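Cytochrome P450 (Bacillus megaterium, PDB 5L91) binds heme b and corticosterone and probably acts as a cytochrome P450 monooxygenase. Local coordinates at residues 288-293 with 391-396; 96-101 with 218-223; 159-164 with 192-197; 267-272 with 368-373. All coordinates share one frame; numbering follows the deposited sequence.

Contact 1: residues 288-293 with 391-396. With C0R (corticosterone), chain F; C0R (corticosterone), chain D.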
# COMPACT_ATOMS: atom_id res chain seq x y z
N PRO A 288 -0.33 -3.89 5.56
CA PRO A 288 0.61 -3.93 4.42
C PRO A 288 1.83 -3.05 4.62
O PRO A 288 2.95 -3.46 4.30
CB PRO A 288 -0.27 -3.47 3.25
CG PRO A 288 -1.73 -3.88 3.70
CD PRO A 288 -1.71 -3.55 5.14
N VAL A 289 1.63 -1.87 5.20
CA VAL A 289 2.72 -0.95 5.55
C VAL A 289 2.89 -0.99 7.06
O VAL A 289 2.02 -0.52 7.81
CB VAL A 289 2.43 0.48 5.05
CG1 VAL A 289 3.66 1.38 5.31
CG2 VAL A 289 2.07 0.50 3.54
N GLN A 290 4.05 -1.49 7.49
CA GLN A 290 4.38 -1.65 8.91
C GLN A 290 4.94 -0.38 9.53
O GLN A 290 4.78 -0.17 10.73
CB GLN A 290 5.41 -2.76 9.08
CG GLN A 290 4.88 -4.11 8.84
CD GLN A 290 3.79 -4.50 9.88
OE1 GLN A 290 4.04 -4.53 11.06
NE2 GLN A 290 2.60 -4.76 9.41
N ALA A 291 5.59 0.47 8.74
CA ALA A 291 6.35 1.59 9.27
C ALA A 291 6.51 2.65 8.18
O ALA A 291 6.46 2.35 6.98
CB ALA A 291 7.72 1.13 9.76
N LEU A 292 6.73 3.88 8.62
CA LEU A 292 6.99 5.00 7.72
C LEU A 292 8.30 5.68 8.08
O LEU A 292 9.07 5.17 8.89
CB LEU A 292 5.85 6.00 7.75
CG LEU A 292 4.54 5.49 7.14
CD1 LEU A 292 3.47 6.49 7.38
CD2 LEU A 292 4.73 5.25 5.66
N HIS A 293 8.55 6.83 7.46
CA HIS A 293 9.81 7.52 7.63
C HIS A 293 9.52 8.99 7.75
O HIS A 293 8.67 9.52 7.04
CB HIS A 293 10.79 7.25 6.49
CG HIS A 293 12.04 8.05 6.59
ND1 HIS A 293 12.24 9.20 5.85
CD2 HIS A 293 13.13 7.90 7.37
CE1 HIS A 293 13.43 9.70 6.15
NE2 HIS A 293 13.99 8.93 7.07
N PHE A 391 9.59 -2.77 6.20
CA PHE A 391 8.56 -1.76 6.08
C PHE A 391 7.26 -2.31 5.51
O PHE A 391 6.19 -1.71 5.71
CB PHE A 391 9.08 -0.62 5.22
CG PHE A 391 10.04 0.25 5.93
CD1 PHE A 391 11.37 -0.11 6.10
CD2 PHE A 391 9.60 1.43 6.46
CE1 PHE A 391 12.23 0.73 6.79
CE2 PHE A 391 10.44 2.26 7.14
CZ PHE A 391 11.74 1.92 7.33
N VAL A 392 7.36 -3.40 4.75
CA VAL A 392 6.27 -3.98 4.01
C VAL A 392 6.00 -5.37 4.54
O VAL A 392 6.93 -6.16 4.73
CB VAL A 392 6.64 -3.97 2.51
CG1 VAL A 392 5.72 -4.73 1.69
CG2 VAL A 392 6.62 -2.52 2.08
N TYR A 393 4.73 -5.69 4.72
CA TYR A 393 4.31 -6.94 5.34
C TYR A 393 3.32 -7.65 4.41
O TYR A 393 2.21 -7.16 4.16
CB TYR A 393 3.74 -6.65 6.75
CG TYR A 393 3.38 -7.89 7.50
CD1 TYR A 393 4.34 -8.70 8.10
CD2 TYR A 393 2.08 -8.28 7.57
CE1 TYR A 393 3.98 -9.86 8.76
CE2 TYR A 393 1.70 -9.43 8.25
CZ TYR A 393 2.64 -10.22 8.84
OH TYR A 393 2.25 -11.38 9.49
N GLY A 394 3.73 -8.78 3.86
CA GLY A 394 2.87 -9.52 2.96
C GLY A 394 3.56 -10.77 2.47
O GLY A 394 4.63 -11.15 2.96
N LEU A 395 2.96 -11.40 1.46
CA LEU A 395 3.37 -12.72 1.02
C LEU A 395 3.75 -12.68 -0.46
O LEU A 395 3.08 -12.03 -1.26
CB LEU A 395 2.28 -13.73 1.28
CG LEU A 395 1.93 -13.91 2.75
CD1 LEU A 395 0.72 -14.81 2.88
CD2 LEU A 395 3.11 -14.51 3.56
N LYS A 396 4.84 -13.38 -0.79
CA LYS A 396 5.23 -13.53 -2.18
C LYS A 396 4.29 -14.48 -2.91
O LYS A 396 4.14 -14.38 -4.13
CB LYS A 396 6.65 -14.08 -2.29
CG LYS A 396 7.73 -13.32 -1.57
CD LYS A 396 9.12 -13.72 -2.09
CE LYS A 396 10.12 -14.08 -0.97
NZ LYS A 396 11.50 -14.30 -1.51
C1 C0R F . 10.60 3.84 4.12
C2 C0R F . 9.13 4.23 4.12
C3 C0R F . 8.80 5.79 3.98
C4 C0R F . 9.83 6.64 3.03
C5 C0R F . 11.21 5.97 2.76
C6 C0R F . 12.35 6.67 1.91
C7 C0R F . 13.57 7.03 2.89
C8 C0R F . 14.04 5.77 3.59
C9 C0R F . 12.90 4.86 4.22
C10 C0R F . 11.62 4.60 3.35
C11 C0R F . 13.59 3.54 4.80
C12 C0R F . 14.87 3.89 5.78
C13 C0R F . 15.84 4.96 5.28
C14 C0R F . 15.05 6.24 4.64
C15 C0R F . 15.99 7.06 4.21
C16 C0R F . 17.07 6.99 5.40
C17 C0R F . 16.56 5.60 6.24
C18 C0R F . 16.74 4.31 4.17
C19 C0R F . 12.01 3.78 2.08
C20 C0R F . 17.74 4.80 6.85
C21 C0R F . 17.41 3.75 7.94
O1 C0R F . 7.85 6.36 4.51
O2 C0R F . 13.96 2.78 3.79
O3 C0R F . 18.88 5.01 6.47
O4 C0R F . 18.40 2.75 7.96
C1 C0R D . 8.01 -0.20 -3.70
C2 C0R D . 8.88 -0.96 -4.68
C3 C0R D . 10.35 -1.32 -4.13
C4 C0R D . 10.53 -1.53 -2.52
C5 C0R D . 9.31 -1.19 -1.64
C6 C0R D . 9.47 -1.38 -0.06
C7 C0R D . 8.99 0.04 0.60
C8 C0R D . 7.57 0.40 0.16
C9 C0R D . 7.41 0.54 -1.43
C10 C0R D . 7.97 -0.66 -2.27
C11 C0R D . 5.94 1.02 -1.83
C12 C0R D . 5.54 2.35 -0.99
C13 C0R D . 5.65 2.20 0.54
C14 C0R D . 7.13 1.65 0.96
C15 C0R D . 7.07 1.51 2.30
C16 C0R D . 6.28 2.84 2.77
C17 C0R D . 5.59 3.34 1.29
C18 C0R D . 4.56 1.16 0.98
C19 C0R D . 7.02 -1.92 -2.30
C20 C0R D . 4.17 3.91 1.51
C21 C0R D . 3.46 4.65 0.38
O1 C0R D . 11.34 -1.43 -4.83
O2 C0R D . 5.04 0.05 -1.64
O3 C0R D . 3.60 3.73 2.59
O4 C0R D . 2.15 4.90 0.85

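Contact 2: residues 96-101 with 218-223. With HEM (protoporphyrin IX containing Fe), chain C.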
# COMPACT_ATOMS: atom_id res chain seq x y z
N ARG A 96 -2.22 18.55 -2.56
CA ARG A 96 -3.21 17.60 -2.07
C ARG A 96 -4.61 18.04 -2.47
O ARG A 96 -5.41 17.23 -2.96
CB ARG A 96 -3.08 17.49 -0.56
CG ARG A 96 -4.11 16.58 0.05
CD ARG A 96 -3.60 15.20 0.08
NE ARG A 96 -4.65 14.25 0.42
CZ ARG A 96 -4.44 13.13 1.07
NH1 ARG A 96 -3.22 12.78 1.45
NH2 ARG A 96 -5.45 12.33 1.31
N ALA A 97 -4.90 19.32 -2.33
CA ALA A 97 -6.24 19.79 -2.68
C ALA A 97 -6.55 19.52 -4.14
O ALA A 97 -7.70 19.22 -4.49
CB ALA A 97 -6.36 21.28 -2.35
N LEU A 98 -5.56 19.63 -5.01
CA LEU A 98 -5.80 19.38 -6.42
C LEU A 98 -6.00 17.90 -6.70
O LEU A 98 -6.96 17.53 -7.38
CB LEU A 98 -4.62 19.92 -7.25
CG LEU A 98 -4.64 21.44 -7.25
CD1 LEU A 98 -3.29 21.98 -7.65
CD2 LEU A 98 -5.74 21.89 -8.19
N VAL A 99 -5.09 17.05 -6.23
CA VAL A 99 -5.24 15.64 -6.59
C VAL A 99 -6.44 15.03 -5.87
O VAL A 99 -6.97 14.01 -6.32
CB VAL A 99 -3.95 14.82 -6.33
CG1 VAL A 99 -2.82 15.36 -7.16
CG2 VAL A 99 -3.56 14.81 -4.83
N ASN A 100 -6.88 15.62 -4.76
CA ASN A 100 -8.07 15.11 -4.09
C ASN A 100 -9.27 15.12 -5.02
O ASN A 100 -10.21 14.34 -4.84
CB ASN A 100 -8.38 15.96 -2.86
CG ASN A 100 -7.63 15.51 -1.62
OD1 ASN A 100 -7.01 14.45 -1.57
ND2 ASN A 100 -7.69 16.35 -0.60
N LYS A 101 -9.27 16.02 -6.01
CA LYS A 101 -10.45 16.18 -6.86
C LYS A 101 -10.67 14.97 -7.75
O LYS A 101 -11.78 14.76 -8.25
CB LYS A 101 -10.32 17.47 -7.68
CG LYS A 101 -10.34 18.73 -6.80
CD LYS A 101 -9.94 19.99 -7.57
CE LYS A 101 -9.90 21.26 -6.69
NZ LYS A 101 -11.24 21.70 -6.18
N LEU A 218 -5.96 17.38 -15.23
CA LEU A 218 -5.62 18.43 -16.18
C LEU A 218 -6.55 19.62 -16.00
O LEU A 218 -6.13 20.78 -16.19
CB LEU A 218 -5.69 17.88 -17.61
CG LEU A 218 -4.46 17.09 -18.08
CD1 LEU A 218 -4.73 16.36 -19.41
CD2 LEU A 218 -3.23 17.99 -18.18
N GLN A 219 -7.80 19.36 -15.60
CA GLN A 219 -8.83 20.37 -15.39
C GLN A 219 -8.94 20.84 -13.94
O GLN A 219 -9.56 21.87 -13.67
CB GLN A 219 -10.18 19.81 -15.85
CG GLN A 219 -10.33 19.72 -17.37
CD GLN A 219 -11.65 19.08 -17.79
OE1 GLN A 219 -11.67 18.01 -18.42
NE2 GLN A 219 -12.76 19.72 -17.43
N ALA A 220 -8.37 20.12 -13.00
CA ALA A 220 -8.42 20.58 -11.63
C ALA A 220 -7.81 21.97 -11.49
O ALA A 220 -6.71 22.25 -11.97
CB ALA A 220 -7.70 19.58 -10.74
N LYS A 221 -8.54 22.85 -10.81
CA LYS A 221 -8.04 24.17 -10.44
C LYS A 221 -8.45 24.39 -9.00
O LYS A 221 -9.55 23.99 -8.59
CB LYS A 221 -8.60 25.32 -11.33
CG LYS A 221 -8.05 25.46 -12.76
CD LYS A 221 -8.95 26.38 -13.61
CE LYS A 221 -8.86 27.86 -13.18
NZ LYS A 221 -8.28 28.79 -14.22
N GLU A 222 -7.57 25.01 -8.23
CA GLU A 222 -7.86 25.34 -6.84
C GLU A 222 -7.21 26.70 -6.57
O GLU A 222 -5.98 26.80 -6.49
CB GLU A 222 -7.34 24.24 -5.91
CG GLU A 222 -7.69 24.35 -4.45
CD GLU A 222 -9.17 24.16 -4.18
OE1 GLU A 222 -9.95 23.98 -5.15
OE2 GLU A 222 -9.55 24.18 -2.98
N GLU A 223 -8.05 27.73 -6.45
CA GLU A 223 -7.59 29.11 -6.30
C GLU A 223 -6.69 29.51 -7.47
O GLU A 223 -5.56 29.96 -7.29
CB GLU A 223 -6.87 29.30 -4.97
CG GLU A 223 -7.56 28.55 -3.85
CD GLU A 223 -7.71 29.37 -2.62
OE1 GLU A 223 -6.68 29.88 -2.12
OE2 GLU A 223 -8.86 29.49 -2.15
CHA HEM C . -0.25 7.61 1.47
CHB HEM C . -0.81 3.05 2.92
CHC HEM C . -3.17 1.91 -1.12
CHD HEM C . -1.94 6.25 -2.81
C1A HEM C . -0.24 6.48 2.23
C2A HEM C . 0.28 6.37 3.57
C3A HEM C . 0.14 5.10 3.96
C4A HEM C . -0.48 4.37 2.87
CMA HEM C . 0.56 4.44 5.28
CAA HEM C . 0.92 7.53 4.35
CBA HEM C . 2.39 7.63 3.94
CGA HEM C . 3.04 8.78 4.69
O1A HEM C . 2.41 9.38 5.58
O2A HEM C . 4.19 9.16 4.38
C1B HEM C . -1.54 2.40 1.99
C2B HEM C . -2.06 1.07 2.17
C3B HEM C . -2.68 0.73 1.04
C4B HEM C . -2.61 1.86 0.15
CMB HEM C . -1.83 0.22 3.43
CAB HEM C . -3.42 -0.57 0.68
CBB HEM C . -4.18 -1.25 1.52
C1C HEM C . -3.09 3.00 -1.95
C2C HEM C . -3.73 3.18 -3.21
C3C HEM C . -3.40 4.41 -3.66
C4C HEM C . -2.52 5.01 -2.70
CMC HEM C . -4.67 2.14 -3.84
CAC HEM C . -3.79 5.10 -4.98
CBC HEM C . -4.07 4.38 -6.06
C1D HEM C . -1.36 6.97 -1.82
C2D HEM C . -0.87 8.31 -1.96
C3D HEM C . -0.39 8.70 -0.78
C4D HEM C . -0.59 7.60 0.14
CMD HEM C . -0.89 9.13 -3.28
CAD HEM C . 0.28 10.07 -0.41
CBD HEM C . -0.68 11.06 0.19
CGD HEM C . 0.02 12.31 0.64
O1D HEM C . -0.72 13.30 0.75
O2D HEM C . 1.27 12.33 0.82
NA HEM C . -0.71 5.24 1.84
NB HEM C . -1.89 2.87 0.74
NC HEM C . -2.37 4.13 -1.67
ND HEM C . -1.19 6.55 -0.51
FE HEM C . -1.67 4.73 0.14
O HOH W 1 0.14 4.01 -0.50

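Contact 3: residues 159-164 with 192-197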
# COMPACT_ATOMS: atom_id res chain seq x y z
N ARG A 159 -0.21 -4.09 -21.00
CA ARG A 159 0.84 -5.04 -20.70
C ARG A 159 2.18 -4.33 -20.51
O ARG A 159 2.99 -4.74 -19.69
CB ARG A 159 0.93 -6.12 -21.77
CG ARG A 159 1.92 -7.21 -21.43
CD ARG A 159 1.84 -8.36 -22.39
NE ARG A 159 2.98 -9.25 -22.26
CZ ARG A 159 3.24 -10.25 -23.10
NH1 ARG A 159 2.43 -10.48 -24.14
NH2 ARG A 159 4.30 -11.02 -22.91
N GLN A 160 2.44 -3.29 -21.31
CA GLN A 160 3.66 -2.52 -21.10
C GLN A 160 3.62 -1.85 -19.74
O GLN A 160 4.61 -1.86 -18.99
CB GLN A 160 3.82 -1.47 -22.18
CG GLN A 160 5.18 -0.71 -22.15
CD GLN A 160 6.38 -1.67 -22.12
OE1 GLN A 160 6.81 -2.17 -23.17
NE2 GLN A 160 6.94 -1.93 -20.92
N PHE A 161 2.47 -1.30 -19.38
CA PHE A 161 2.28 -0.73 -18.06
C PHE A 161 2.61 -1.74 -16.97
O PHE A 161 3.38 -1.44 -16.05
CB PHE A 161 0.86 -0.24 -17.94
CG PHE A 161 0.66 0.72 -16.85
CD1 PHE A 161 1.02 2.02 -17.05
CD2 PHE A 161 0.14 0.33 -15.65
CE1 PHE A 161 0.87 2.92 -16.11
CE2 PHE A 161 -0.03 1.24 -14.66
CZ PHE A 161 0.35 2.57 -14.91
N LYS A 162 2.09 -2.96 -17.09
CA LYS A 162 2.40 -3.98 -16.11
C LYS A 162 3.88 -4.30 -16.06
O LYS A 162 4.45 -4.46 -14.97
CB LYS A 162 1.62 -5.26 -16.42
CG LYS A 162 1.86 -6.33 -15.37
CD LYS A 162 1.14 -7.63 -15.64
CE LYS A 162 1.80 -8.81 -14.88
NZ LYS A 162 3.27 -9.00 -15.21
N ASP A 163 4.54 -4.37 -17.22
CA ASP A 163 5.96 -4.68 -17.21
C ASP A 163 6.74 -3.58 -16.51
O ASP A 163 7.64 -3.88 -15.73
CB ASP A 163 6.47 -4.94 -18.65
CG ASP A 163 5.91 -6.23 -19.23
OD1 ASP A 163 5.57 -7.15 -18.45
OD2 ASP A 163 5.74 -6.31 -20.45
N TRP A 164 6.42 -2.31 -16.78
CA TRP A 164 7.07 -1.23 -16.04
C TRP A 164 6.83 -1.35 -14.54
O TRP A 164 7.74 -1.10 -13.74
CB TRP A 164 6.59 0.12 -16.53
CG TRP A 164 7.13 0.55 -17.84
CD1 TRP A 164 8.37 0.30 -18.34
CD2 TRP A 164 6.44 1.28 -18.84
NE1 TRP A 164 8.50 0.85 -19.59
CE2 TRP A 164 7.32 1.45 -19.92
CE3 TRP A 164 5.15 1.82 -18.93
CZ2 TRP A 164 6.95 2.14 -21.08
CZ3 TRP A 164 4.79 2.51 -20.08
CH2 TRP A 164 5.69 2.67 -21.13
N ASP A 192 11.97 6.38 -16.17
CA ASP A 192 12.12 7.36 -17.24
C ASP A 192 11.17 7.05 -18.40
O ASP A 192 10.52 7.97 -18.94
CB ASP A 192 13.59 7.39 -17.69
CG ASP A 192 14.49 8.04 -16.65
OD1 ASP A 192 13.93 8.63 -15.67
OD2 ASP A 192 15.72 7.99 -16.81
N GLU A 193 11.04 5.78 -18.77
CA GLU A 193 10.07 5.38 -19.78
C GLU A 193 8.63 5.66 -19.33
O GLU A 193 7.80 6.12 -20.14
CB GLU A 193 10.27 3.90 -20.08
CG GLU A 193 11.56 3.68 -20.87
CD GLU A 193 11.80 2.24 -21.25
OE1 GLU A 193 11.02 1.40 -20.76
OE2 GLU A 193 12.74 1.96 -22.05
N LEU A 194 8.32 5.44 -18.04
CA LEU A 194 6.99 5.76 -17.55
C LEU A 194 6.73 7.24 -17.67
O LEU A 194 5.64 7.66 -18.04
CB LEU A 194 6.82 5.33 -16.08
CG LEU A 194 6.28 3.94 -15.84
CD1 LEU A 194 6.50 3.55 -14.39
CD2 LEU A 194 4.80 3.94 -16.16
N GLU A 195 7.73 8.05 -17.32
CA GLU A 195 7.55 9.49 -17.44
C GLU A 195 7.25 9.85 -18.88
O GLU A 195 6.28 10.56 -19.17
CB GLU A 195 8.80 10.24 -16.94
CG GLU A 195 9.06 10.12 -15.42
CD GLU A 195 9.99 11.22 -14.86
OE1 GLU A 195 10.25 12.24 -15.56
OE2 GLU A 195 10.45 11.06 -13.70
N THR A 196 8.06 9.32 -19.82
CA THR A 196 7.83 9.62 -21.23
C THR A 196 6.46 9.17 -21.62
O THR A 196 5.72 9.89 -22.31
CB THR A 196 8.88 8.95 -22.13
OG1 THR A 196 10.18 9.45 -21.82
CG2 THR A 196 8.55 9.22 -23.65
N TYR A 197 6.09 7.97 -21.18
CA TYR A 197 4.76 7.47 -21.45
C TYR A 197 3.69 8.46 -20.96
O TYR A 197 2.78 8.82 -21.70
CB TYR A 197 4.58 6.08 -20.83
CG TYR A 197 3.24 5.50 -21.20
CD1 TYR A 197 3.03 4.89 -22.44
CD2 TYR A 197 2.16 5.61 -20.33
CE1 TYR A 197 1.81 4.40 -22.78
CE2 TYR A 197 0.94 5.14 -20.67
CZ TYR A 197 0.76 4.55 -21.88
OH TYR A 197 -0.48 4.07 -22.18

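Contact 4: residues 267-272 with 368-373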
# COMPACT_ATOMS: atom_id res chain seq x y z
N ARG A 267 -17.91 -17.11 10.00
CA ARG A 267 -18.82 -16.05 10.42
C ARG A 267 -19.01 -15.07 9.29
O ARG A 267 -20.13 -14.62 9.00
CB ARG A 267 -18.31 -15.35 11.68
CG ARG A 267 -19.39 -14.49 12.27
CD ARG A 267 -18.94 -13.68 13.46
NE ARG A 267 -19.88 -12.59 13.63
CZ ARG A 267 -19.72 -11.57 14.44
NH1 ARG A 267 -18.62 -11.49 15.23
NH2 ARG A 267 -20.67 -10.63 14.46
N LEU A 268 -17.92 -14.75 8.61
CA LEU A 268 -17.99 -13.79 7.52
C LEU A 268 -18.94 -14.26 6.44
O LEU A 268 -19.77 -13.49 5.94
CB LEU A 268 -16.57 -13.57 6.96
CG LEU A 268 -16.43 -12.53 5.89
CD1 LEU A 268 -17.00 -11.19 6.45
CD2 LEU A 268 -14.94 -12.42 5.51
N LYS A 269 -18.86 -15.54 6.08
CA LYS A 269 -19.74 -16.10 5.06
C LYS A 269 -21.22 -15.96 5.42
O LYS A 269 -22.06 -15.83 4.52
CB LYS A 269 -19.36 -17.54 4.84
CG LYS A 269 -18.00 -17.66 4.21
CD LYS A 269 -17.72 -19.06 3.71
CE LYS A 269 -17.41 -19.97 4.85
NZ LYS A 269 -17.55 -21.39 4.49
N ARG A 270 -21.58 -15.97 6.70
CA ARG A 270 -22.96 -15.79 7.10
C ARG A 270 -23.35 -14.31 7.21
O ARG A 270 -24.54 -13.99 7.16
CB ARG A 270 -23.22 -16.50 8.43
CG ARG A 270 -22.82 -17.97 8.44
CD ARG A 270 -23.10 -18.62 9.81
NE ARG A 270 -22.67 -17.82 10.96
CZ ARG A 270 -21.65 -18.12 11.79
NH1 ARG A 270 -20.89 -19.23 11.64
NH2 ARG A 270 -21.38 -17.29 12.79
N GLU A 271 -22.38 -13.41 7.43
CA GLU A 271 -22.65 -11.98 7.60
C GLU A 271 -21.78 -11.18 6.62
O GLU A 271 -20.76 -10.60 6.99
CB GLU A 271 -22.41 -11.57 9.04
CG GLU A 271 -23.17 -12.41 10.08
CD GLU A 271 -22.80 -12.05 11.51
OE1 GLU A 271 -22.83 -10.84 11.85
OE2 GLU A 271 -22.47 -12.98 12.28
N LYS A 272 -22.21 -11.16 5.36
CA LYS A 272 -21.49 -10.46 4.32
C LYS A 272 -21.19 -9.01 4.72
O LYS A 272 -20.16 -8.46 4.31
CB LYS A 272 -22.30 -10.50 3.01
CG LYS A 272 -22.69 -11.93 2.56
CD LYS A 272 -21.47 -12.85 2.36
CE LYS A 272 -21.85 -14.16 1.62
NZ LYS A 272 -20.72 -14.86 0.89
N GLU A 368 -15.93 -11.73 -3.98
CA GLU A 368 -16.06 -12.69 -5.07
C GLU A 368 -15.37 -14.01 -4.72
O GLU A 368 -15.95 -15.09 -4.91
CB GLU A 368 -15.52 -12.06 -6.38
CG GLU A 368 -15.99 -12.72 -7.63
CD GLU A 368 -17.48 -12.70 -7.79
OE1 GLU A 368 -18.12 -11.71 -7.40
OE2 GLU A 368 -18.00 -13.72 -8.27
N LEU A 369 -14.19 -13.96 -4.11
CA LEU A 369 -13.53 -15.20 -3.71
C LEU A 369 -14.37 -15.97 -2.71
O LEU A 369 -14.45 -17.20 -2.77
CB LEU A 369 -12.19 -14.94 -3.07
CG LEU A 369 -10.99 -14.76 -3.98
CD1 LEU A 369 -9.84 -14.28 -3.14
CD2 LEU A 369 -10.66 -16.07 -4.63
N ILE A 370 -14.94 -15.28 -1.74
CA ILE A 370 -15.62 -15.98 -0.67
C ILE A 370 -16.92 -16.58 -1.18
O ILE A 370 -17.29 -17.71 -0.82
CB ILE A 370 -15.83 -15.00 0.50
CG1 ILE A 370 -14.49 -14.78 1.18
CG2 ILE A 370 -16.87 -15.50 1.47
CD1 ILE A 370 -14.51 -13.63 2.08
N ASP A 371 -17.63 -15.84 -2.02
CA ASP A 371 -18.85 -16.32 -2.65
C ASP A 371 -18.58 -17.55 -3.53
O ASP A 371 -19.26 -18.58 -3.40
CB ASP A 371 -19.46 -15.17 -3.47
CG ASP A 371 -20.80 -15.50 -4.06
OD1 ASP A 371 -21.65 -16.02 -3.32
OD2 ASP A 371 -20.99 -15.23 -5.26
N ARG A 372 -17.53 -17.51 -4.34
CA ARG A 372 -17.30 -18.57 -5.32
C ARG A 372 -16.77 -19.84 -4.68
O ARG A 372 -17.09 -20.95 -5.12
CB ARG A 372 -16.30 -18.11 -6.37
CG ARG A 372 -16.92 -17.20 -7.35
CD ARG A 372 -15.88 -16.81 -8.37
NE ARG A 372 -16.38 -15.70 -9.17
CZ ARG A 372 -16.06 -15.53 -10.45
NH1 ARG A 372 -15.25 -16.41 -11.04
NH2 ARG A 372 -16.54 -14.49 -11.12
N TYR A 373 -15.93 -19.69 -3.66
CA TYR A 373 -15.18 -20.81 -3.10
C TYR A 373 -15.32 -20.82 -1.58
O TYR A 373 -14.33 -20.72 -0.85
CB TYR A 373 -13.72 -20.73 -3.53
CG TYR A 373 -13.57 -20.36 -4.97
CD1 TYR A 373 -14.11 -21.14 -5.98
CD2 TYR A 373 -12.88 -19.21 -5.35
CE1 TYR A 373 -13.97 -20.77 -7.34
CE2 TYR A 373 -12.74 -18.85 -6.69
CZ TYR A 373 -13.28 -19.63 -7.67
OH TYR A 373 -13.15 -19.26 -8.98

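Contact 1: residues 288-293 with 391-396
V289 and V392 form a single backbone bridge, closed by two hydrogen bonds. Y393 N donates to P288 O at 2.9 Å, and Q290 N donates to F391 O at 2.8 Å. Two CA-H...O contacts, V392 CA to P288 O and V289 CA to F391 O, add to the same two oxygens.

The side-chain packing is of two kinds. The amide of Q290 crosses the base of Y393, with Q290 NE2 3.5 Å from Y393 CB; amide and ring planes are 53° apart. Q290 NE2 donates to S287 O, and Y393 OH bonds to F23 O. F391 has CG anti to its carbonyl carbon (chi1 -76°), and its ring reaches the A291-L292 backbone. F391 CD2 lies 3.8 Å from A291 CB, and L292 O meets the ring edge in plane.

Both steroids pack against the two segments. One face of F391 carries C1 of one corticosterone, 3.4 Å from F391 CE2. H293 CB and one face of its ring meet the same molecule. V392 CG2 packs on C8 of the second corticosterone, 3.6 Å away. Replacing F391 by alanine would probably take away the ring under C1 of its steroid and open a gap beside A291.

P288, V289 and L292 also touch the heme. Both loops touch corticosterone, consistent with two loops lining the P450 substrate pocket.

Contact 2: residues 96-101 with 218-223
K101 and E222 cross obliquely, and their charged ends meet in a salt bridge. K101 NZ lies 2.8 Å from E222 OE1 and comes from above the carboxylate plane, 45° out of it. A bend at the end of the lysine (chi4 -67°) turns NZ to this oxygen. K101 CE sits 3.3 Å from K221 O, and CD rests on A220 CB.

L98 and E222 lie alongside each other, pointing opposite ways. L98 CD2 is 3.6 Å from E222 CB and 4.0 Å from A220 CB. A97 CB touches E222 CG at the margin. A methionine in place of K101 would probably leave the E222 carboxylate without its charged mate.

On the heme side of the same helix, R96 NH1 donates to propionate O1D at 2.6 Å. R96 NE donates to N100 OD1, which helps fix the guanidinium, and NH2 bonds to F351 O.

Segment 96-101 thus makes a hydrogen bond to a heme propionate on one side and a salt bridge on the other. R96 probably offsets the propionate charge, and K101 ties the loop after helix 213-219 by charge over a small apolar patch.

Contact 3: residues 159-164 with 192-197
W164 reaches across to 192-197, and its indole packs against E193, L194 and Y197. W164 CB starts against the leucine, 3.9 Å from L194 CG. The ring then runs antiparallel to the leucine side chain, and W164 CE3 comes 3.5 Å from L194 CD2. The same CD2 also meets F161 CE1.

On the pyrrole side, W164 NE1 donates to E193 OE1 at 2.8 Å. E193 OE1 accepts with its anti lone pair and is only 17° out of the indole plane of W164. The bond and the packing on L194 and Y197 together limit how the ring can turn. CE2 and CZ2 rest near E193 CB.

At the far rim, W164 CZ3 is 3.5 Å from Y197 CG. W164 CH2 is 3.6 Å from Y197 CB. The six-membered ring of W164 and the ring of Y197 are oblique, with planes at 59°. Y197 OH bonds to D157. Q160 NE2 lies over one indole face, with the E193 backbone over the other.

The axes of 159-164 and 192-197 approach to 10.8 Å at 146°, near-antiparallel. Helices 158-168 and 177-207 are probably the P450 F and G helices, which roof the substrate pocket.

Contact 4: residues 267-272 with 368-373
I370 is the centre of the contact, and its two branches meet different residues of 267-272. I370 CD1 reaches L268 CD2 at 3.7 Å, the two side chains crossing at about a right angle. I370 CG2 lies 3.7 Å from K269 CG, where the aliphatic part of the lysine lies aslant over it. I370 has CG1 anti to the carbonyl carbon (chi1 -74°) and CG2 anti to the backbone N, which sends the branches to these separate partners. This is the tight side: apolar, with L268 and I370 buried.

The outer side is loose. K272 bends at chi2 and runs alongside I370, head to tail. K272 NZ comes 3.9 Å from I370 CG2. The charges of K272 NZ and D371 OD1 are 4.5 Å apart, too far for a salt bridge, so any attraction is probably weak. No hydrogen bond joins the two segments.

The firm polar bonds lie within each segment or reach elsewhere. R267 NE donates to E271 OE2 at 2.9 Å. R372 NE donates to E368 OE2 at 2.7 Å, with the acceptor in the guanidinium plane. K269 NZ turns to E266 and P374 O.

The contact joins the C-terminal ends of helices 262-270 and 355-372. L258 of helix 229-260 touches both L268 and I370, and helix 105-125 packs on the E368 and R372 side of helix 355-372.

In the fold
Contacts 1 and 3 are buried, while contacts 2 and 4 are partly buried and lie farther from the chain centre. Contact 1 is nearest that centre and joins two loops by backbone bonds beside the heme and steroids. Contact 2 meets the heme through one side of its helix, but its own pairing is a salt bridge farther out. Contacts 3 and 4 lie away from the annotated sites. Contact 3 is aromatic with one polar bond; contact 4 is apolar and has no bond across it. No two contacts share an element, but helix 229-260 touches residues of all four. Contact 3 is nested within the chain loop closed by contact 2.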